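Local coordinates for protein putative O-GlcNAcase nagJ (Clostridium perfringens, PDB 6PV5) that probably hydrolyses terminal beta-linked N-acetylhexosamine residues from glycans, as a family 84 glycoside hydrolase, through the catalytic region contained in this part of a longer protein, at residues E193-T198 with V436-F441; L401-P406 with L493-P498. One frame throughout, in Å; residues are numbered along the deposited sequence.

Contact 1: E193-T198 with V436-F441. With EDO (1,2-ethanediol), chain E.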
loop_
_atom_site.group_PDB
_atom_site.type_symbol
_atom_site.label_atom_id
_atom_site.label_comp_id
_atom_site.label_asym_id
_atom_site.label_seq_id
_atom_site.Cartn_x
_atom_site.Cartn_y
_atom_site.Cartn_z
ATOM N N GLU A 193 -4.139 -9.723 -0.466
ATOM C CA GLU A 193 -3.713 -10.628 0.588
ATOM C C GLU A 193 -2.943 -11.797 -0.024
ATOM O O GLU A 193 -3.458 -12.904 -0.140
ATOM C CB GLU A 193 -4.908 -11.067 1.440
ATOM C CG GLU A 193 -4.483 -11.716 2.753
ATOM C CD GLU A 193 -5.540 -11.962 3.827
ATOM O OE1 GLU A 193 -5.374 -12.927 4.576
ATOM O OE2 GLU A 193 -6.499 -11.172 3.932
ATOM N N GLY A 194 -1.678 -11.565 -0.380
ATOM C CA GLY A 194 -0.942 -12.581 -1.107
ATOM C C GLY A 194 0.305 -13.098 -0.389
ATOM O O GLY A 194 1.146 -13.713 -1.026
ATOM N N PHE A 195 0.422 -12.905 0.932
ATOM C CA PHE A 195 1.558 -13.460 1.665
ATOM C C PHE A 195 1.265 -14.902 2.079
ATOM O O PHE A 195 0.098 -15.257 2.279
ATOM C CB PHE A 195 1.811 -12.663 2.950
ATOM C CG PHE A 195 0.547 -12.296 3.677
ATOM C CD1 PHE A 195 -0.074 -13.213 4.516
ATOM C CD2 PHE A 195 -0.053 -11.068 3.465
ATOM C CE1 PHE A 195 -1.251 -12.891 5.166
ATOM C CE2 PHE A 195 -1.243 -10.756 4.103
ATOM C CZ PHE A 195 -1.845 -11.678 4.934
ATOM N N TYR A 196 2.327 -15.716 2.210
ATOM C CA TYR A 196 2.265 -16.942 2.995
ATOM C C TYR A 196 2.378 -16.624 4.490
ATOM O O TYR A 196 2.841 -15.547 4.889
ATOM C CB TYR A 196 3.124 -18.096 2.444
ATOM C CG TYR A 196 4.588 -17.882 2.127
ATOM C CD1 TYR A 196 5.563 -17.953 3.119
ATOM C CD2 TYR A 196 5.035 -17.737 0.815
ATOM C CE1 TYR A 196 6.918 -17.806 2.831
ATOM C CE2 TYR A 196 6.386 -17.581 0.513
ATOM C CZ TYR A 196 7.341 -17.610 1.523
ATOM O OH TYR A 196 8.678 -17.441 1.245
ATOM N N GLY A 197 1.882 -17.562 5.305
ATOM C CA GLY A 197 1.783 -17.408 6.746
ATOM C C GLY A 197 0.337 -17.192 7.183
ATOM O O GLY A 197 -0.563 -17.160 6.351
ATOM N N THR A 198 0.143 -17.002 8.494
ATOM C CA THR A 198 -1.161 -16.821 9.106
ATOM C C THR A 198 -1.936 -15.705 8.408
ATOM O O THR A 198 -1.436 -14.583 8.268
ATOM C CB THR A 198 -1.018 -16.508 10.601
ATOM O OG1 THR A 198 -0.344 -17.622 11.188
ATOM C CG2 THR A 198 -2.347 -16.259 11.280
ATOM N N VAL A 436 -0.361 -3.681 -3.972
ATOM C CA VAL A 436 0.560 -3.876 -2.858
ATOM C C VAL A 436 0.318 -5.235 -2.216
ATOM O O VAL A 436 -0.819 -5.578 -1.904
ATOM C CB VAL A 436 0.388 -2.778 -1.805
ATOM C CG1 VAL A 436 1.261 -3.052 -0.579
ATOM C CG2 VAL A 436 0.676 -1.418 -2.411
ATOM N N ASN A 437 1.391 -6.019 -2.099
ATOM C CA ASN A 437 1.379 -7.258 -1.344
ATOM C C ASN A 437 1.965 -6.964 0.043
ATOM O O ASN A 437 3.135 -6.606 0.162
ATOM C CB ASN A 437 2.157 -8.360 -2.060
ATOM C CG ASN A 437 1.878 -9.746 -1.511
ATOM O OD1 ASN A 437 0.912 -9.941 -0.775
ATOM N ND2 ASN A 437 2.724 -10.707 -1.839
ATOM N N PRO A 438 1.146 -7.003 1.115
ATOM C CA PRO A 438 1.590 -6.560 2.440
ATOM C C PRO A 438 2.139 -7.742 3.234
ATOM O O PRO A 438 2.221 -8.862 2.728
ATOM C CB PRO A 438 0.268 -6.011 3.021
ATOM C CG PRO A 438 -0.777 -7.007 2.484
ATOM C CD PRO A 438 -0.285 -7.376 1.096
ATOM N N MET A 439 2.518 -7.470 4.489
ATOM C CA MET A 439 2.984 -8.480 5.425
ATOM C C MET A 439 1.781 -9.180 6.057
ATOM O O MET A 439 0.705 -8.583 6.164
ATOM C CB MET A 439 3.768 -7.809 6.565
ATOM C CG MET A 439 5.086 -7.190 6.118
ATOM S SD MET A 439 6.058 -6.546 7.521
ATOM C CE MET A 439 5.137 -5.057 7.864
ATOM N N ARG A 440 2.012 -10.384 6.593
ATOM C CA ARG A 440 0.962 -11.047 7.352
ATOM C C ARG A 440 0.586 -10.214 8.577
ATOM O O ARG A 440 -0.482 -10.432 9.151
ATOM C CB ARG A 440 1.354 -12.484 7.706
ATOM C CG ARG A 440 2.307 -12.629 8.884
ATOM C CD ARG A 440 2.359 -14.105 9.266
ATOM N NE ARG A 440 3.048 -14.370 10.525
ATOM C CZ ARG A 440 4.355 -14.624 10.629
ATOM N NH1 ARG A 440 5.119 -14.656 9.545
ATOM N NH2 ARG A 440 4.896 -14.835 11.820
ATOM N N PHE A 441 1.458 -9.260 8.955
ATOM C CA PHE A 441 1.254 -8.372 10.097
ATOM C C PHE A 441 0.511 -7.129 9.641
ATOM O O PHE A 441 1.098 -6.239 9.017
ATOM C CB PHE A 441 2.581 -7.953 10.740
ATOM C CG PHE A 441 3.457 -9.130 11.103
ATOM C CD1 PHE A 441 3.140 -9.945 12.185
ATOM C CD2 PHE A 441 4.566 -9.447 10.330
ATOM C CE1 PHE A 441 3.927 -11.052 12.483
ATOM C CE2 PHE A 441 5.370 -10.534 10.634
ATOM C CZ PHE A 441 5.044 -11.340 11.714
HETATM C C1 EDO E . 0.947 -15.383 13.766
HETATM O O1 EDO E . 1.974 -16.338 13.537
HETATM C C2 EDO E . 1.380 -13.974 13.572
HETATM O O2 EDO E . 0.673 -13.253 12.563
HETATM O O HOH W 1 4.439 -14.538 6.635
HETATM O O HOH W 2 -1.238 -12.980 10.212
#
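Gly194 meets the side-chain amide of Asn437 with both its N-H and its carbonyl. Its N donates to Asn437 OD1 at 3.1 Å, a weak bond bent to 128°, while Asn437 ND2 reaches Gly194 O at 3.5 Å, straighter but also weak. ND2 has a stronger partner in Asn404 OD1. With CG anti to the backbone N (chi1 -165°), Asn437 extends its amide to the glycine.

Phe195 then lays one ring face on the backbone of the second segment: Arg440 CA sits 3.6 Å from the ring centroid and nearly on its normal, a CH-pi contact. Beside it, Phe195 CD2 approaches Pro438 O at 3.3 Å, and CE2 packs on Pro438 CG. The two loops follow the first and last strands of the eight-stranded parallel barrel, 188-192 and 431-436, so the contact lies across the closing seam of a TIM barrel, at the C-terminal ends of its strands where such enzymes carry their active sites.

Tyr196 O accepts a hydrogen bond from a water that in turn accepts one from Arg440 NH1, which also forms a salt bridge with Glu412. At Gly197 the backbone passes the extended arginine chain, CA 4.2 Å from Arg440 CD. Thr198 O lies 3.5 Å from Arg440 CB, and beyond it a 1,2-ethanediol, probably from the crystallisation liquor, accepts a weak bond from Arg440 NE.

Contact 2: L401-P406 with L493-P498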
loop_
_atom_site.group_PDB
_atom_site.type_symbol
_atom_site.label_atom_id
_atom_site.label_comp_id
_atom_site.label_asym_id
_atom_site.label_seq_id
_atom_site.Cartn_x
_atom_site.Cartn_y
_atom_site.Cartn_z
ATOM N N LEU A 401 0.938 -3.849 -11.914
ATOM C CA LEU A 401 2.130 -4.209 -11.159
ATOM C C LEU A 401 1.744 -4.802 -9.797
ATOM O O LEU A 401 1.129 -4.128 -8.978
ATOM C CB LEU A 401 3.028 -2.978 -11.019
ATOM C CG LEU A 401 4.277 -3.173 -10.145
ATOM C CD1 LEU A 401 5.228 -4.251 -10.696
ATOM C CD2 LEU A 401 5.013 -1.850 -9.950
ATOM N N TRP A 402 2.066 -6.080 -9.591
ATOM C CA TRP A 402 1.953 -6.718 -8.300
ATOM C C TRP A 402 3.254 -6.430 -7.542
ATOM O O TRP A 402 4.322 -6.929 -7.892
ATOM C CB TRP A 402 1.720 -8.209 -8.519
ATOM C CG TRP A 402 1.743 -9.051 -7.280
ATOM C CD1 TRP A 402 2.734 -9.113 -6.341
ATOM C CD2 TRP A 402 0.749 -10.010 -6.875
ATOM N NE1 TRP A 402 2.421 -10.030 -5.375
ATOM C CE2 TRP A 402 1.213 -10.601 -5.674
ATOM C CE3 TRP A 402 -0.483 -10.419 -7.405
ATOM C CZ2 TRP A 402 0.488 -11.581 -4.992
ATOM C CZ3 TRP A 402 -1.184 -11.407 -6.740
ATOM C CH2 TRP A 402 -0.703 -11.978 -5.557
ATOM N N TRP A 403 3.170 -5.536 -6.562
ATOM C CA TRP A 403 4.385 -5.035 -5.939
ATOM C C TRP A 403 4.644 -5.750 -4.616
ATOM O O TRP A 403 3.873 -5.592 -3.665
ATOM C CB TRP A 403 4.310 -3.522 -5.774
ATOM C CG TRP A 403 5.611 -2.979 -5.286
ATOM C CD1 TRP A 403 5.820 -2.262 -4.144
ATOM C CD2 TRP A 403 6.898 -3.170 -5.896
ATOM N NE1 TRP A 403 7.148 -1.961 -4.027
ATOM C CE2 TRP A 403 7.837 -2.527 -5.068
ATOM C CE3 TRP A 403 7.343 -3.837 -7.046
ATOM C CZ2 TRP A 403 9.202 -2.523 -5.352
ATOM C CZ3 TRP A 403 8.690 -3.816 -7.340
ATOM C CH2 TRP A 403 9.601 -3.184 -6.491
ATOM N N ASN A 404 5.737 -6.512 -4.579
ATOM C CA ASN A 404 6.051 -7.380 -3.449
ATOM C C ASN A 404 6.795 -6.608 -2.348
ATOM O O ASN A 404 7.944 -6.904 -2.010
ATOM C CB ASN A 404 6.832 -8.617 -3.901
ATOM C CG ASN A 404 5.908 -9.730 -4.350
ATOM O OD1 ASN A 404 4.870 -9.955 -3.733
ATOM N ND2 ASN A 404 6.250 -10.402 -5.437
ATOM N N TYR A 405 6.107 -5.636 -1.765
ATOM C CA TYR A 405 6.568 -4.903 -0.595
ATOM C C TYR A 405 5.344 -4.167 -0.056
ATOM O O TYR A 405 4.576 -3.617 -0.856
ATOM C CB TYR A 405 7.651 -3.914 -1.041
ATOM C CG TYR A 405 8.296 -3.133 0.066
ATOM C CD1 TYR A 405 9.493 -3.563 0.628
ATOM C CD2 TYR A 405 7.696 -2.001 0.585
ATOM C CE1 TYR A 405 10.101 -2.856 1.656
ATOM C CE2 TYR A 405 8.296 -1.281 1.604
ATOM C CZ TYR A 405 9.502 -1.709 2.145
ATOM O OH TYR A 405 10.086 -1.016 3.170
ATOM N N PRO A 406 5.081 -4.111 1.276
ATOM C CA PRO A 406 5.995 -4.594 2.324
ATOM C C PRO A 406 6.099 -6.077 2.666
ATOM O O PRO A 406 6.808 -6.437 3.615
ATOM C CB PRO A 406 5.479 -3.845 3.570
ATOM C CG PRO A 406 3.987 -3.720 3.338
ATOM C CD PRO A 406 3.898 -3.449 1.839
ATOM N N LEU A 493 14.350 -4.796 2.747
ATOM C CA LEU A 493 14.324 -6.247 2.758
ATOM C C LEU A 493 15.066 -6.736 1.514
ATOM O O LEU A 493 16.249 -6.449 1.361
ATOM C CB LEU A 493 12.865 -6.719 2.817
ATOM C CG LEU A 493 12.247 -6.995 4.197
ATOM C CD1 LEU A 493 12.513 -5.875 5.168
ATOM C CD2 LEU A 493 10.742 -7.159 4.056
ATOM N N ASP A 494 14.405 -7.473 0.613
ATOM C CA ASP A 494 15.058 -7.724 -0.663
ATOM C C ASP A 494 14.816 -6.554 -1.619
ATOM O O ASP A 494 15.411 -6.485 -2.676
ATOM C CB ASP A 494 14.647 -9.061 -1.270
ATOM C CG ASP A 494 15.319 -10.238 -0.590
ATOM O OD1 ASP A 494 16.048 -10.003 0.394
ATOM O OD2 ASP A 494 15.084 -11.385 -1.040
ATOM N N THR A 495 13.939 -5.631 -1.235
ATOM C CA THR A 495 13.726 -4.405 -1.980
ATOM C C THR A 495 13.414 -3.356 -0.924
ATOM O O THR A 495 13.284 -3.714 0.245
ATOM C CB THR A 495 12.619 -4.567 -3.033
ATOM O OG1 THR A 495 12.624 -3.419 -3.891
ATOM C CG2 THR A 495 11.242 -4.740 -2.422
ATOM N N GLY A 496 13.286 -2.091 -1.333
ATOM C CA GLY A 496 12.899 -1.052 -0.390
ATOM C C GLY A 496 13.970 0.025 -0.280
ATOM O O GLY A 496 15.094 -0.154 -0.749
ATOM N N ARG A 497 13.604 1.153 0.317
ATOM C CA ARG A 497 14.577 2.177 0.664
ATOM C C ARG A 497 15.691 1.552 1.508
ATOM O O ARG A 497 15.410 0.781 2.436
ATOM C CB ARG A 497 13.840 3.267 1.447
ATOM C CG ARG A 497 14.720 4.334 2.096
ATOM C CD ARG A 497 13.913 5.007 3.193
ATOM N NE ARG A 497 14.557 6.102 3.930
ATOM C CZ ARG A 497 15.240 5.967 5.070
ATOM N NH1 ARG A 497 15.743 7.040 5.653
ATOM N NH2 ARG A 497 15.421 4.777 5.627
ATOM N N PRO A 498 16.987 1.860 1.229
ATOM C CA PRO A 498 18.092 1.392 2.083
ATOM C C PRO A 498 17.942 1.900 3.518
ATOM O O PRO A 498 17.475 3.011 3.741
ATOM C CB PRO A 498 19.360 1.966 1.398
ATOM C CG PRO A 498 18.889 2.150 -0.054
ATOM C CD PRO A 498 17.460 2.672 0.087
HETATM O O HOH W 3 10.970 1.146 1.496
#
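Thr495 reaches into the angle between two aromatic side chains, offering a different branch to each. Its methyl, CG2, rests against Tyr405, 3.7 Å from CD1 and close to CB as well. Its hydroxyl is turned to the six-membered ring of Trp403, with Thr495 OG1 3.8 Å from Trp403 CZ2. That division follows from chi1 of -169°: OG1 points away from the threonine N, and CG2 falls between N and the carbonyl carbon. Farther along the tyrosine, CE1 lies 3.6 Å from Thr495 O and 3.9 Å from Gly496 CA, so the backbone passes the CD1-CE1 part of the ring obliquely. Leu493 adds a lighter touch, its CD2 standing 4.0 Å from Pro406 O.

The polar ends are held by residues beyond these touching groups. Thr495 OG1 hydrogen-bonds to Pro379 O, which should help to hold the side chain in this rotation, and Tyr405 OH pairs with Thr491 O. The same phenol oxygen accepts a weak bond from a water that accepts a hydrogen bond from Arg497 N. Within 493-498, Leu493 N bonds to Thr495 O, folding the turn back on itself.

On the barrel side, Asn404 centres an inverse gamma turn, and a cis peptide precedes Pro406. Asn404 OD1 accepts from Trp402 NE1 at 2.9 Å; the oxygen lies in the indole plane, but the donor stands well out of the amide's carbonyl plane. The contact thus joins the C-terminal end of barrel strand 399-403 to the linker between helices 480-487 and 501-515, with Tyr405 and Pro406 also touching Ser448 of helix 446-457.

How the contacts relate
From the N terminus, the chain leaves barrel strand 188-192 through 193-198, passes through the second to sixth strands to 401-406, which spans the end of strand 399-403 and the loop after it, and returns at 436-441, after strand 431-436, where contact 1 closes a loop of 237 intervening residues. It then runs on past helix 480-487 to 493-498, closing contact 2 over 86. The segments alternate, so the two closures cross. They also touch: a backbone hydrogen bond joins Asn437 N and Trp403 O, 3.0 Å apart, and Met439 CG packs on Pro406 O. Contact 1 ties the first barrel strand to the last; contact 2 extends the connection from the seventh strand toward the C-terminal helices.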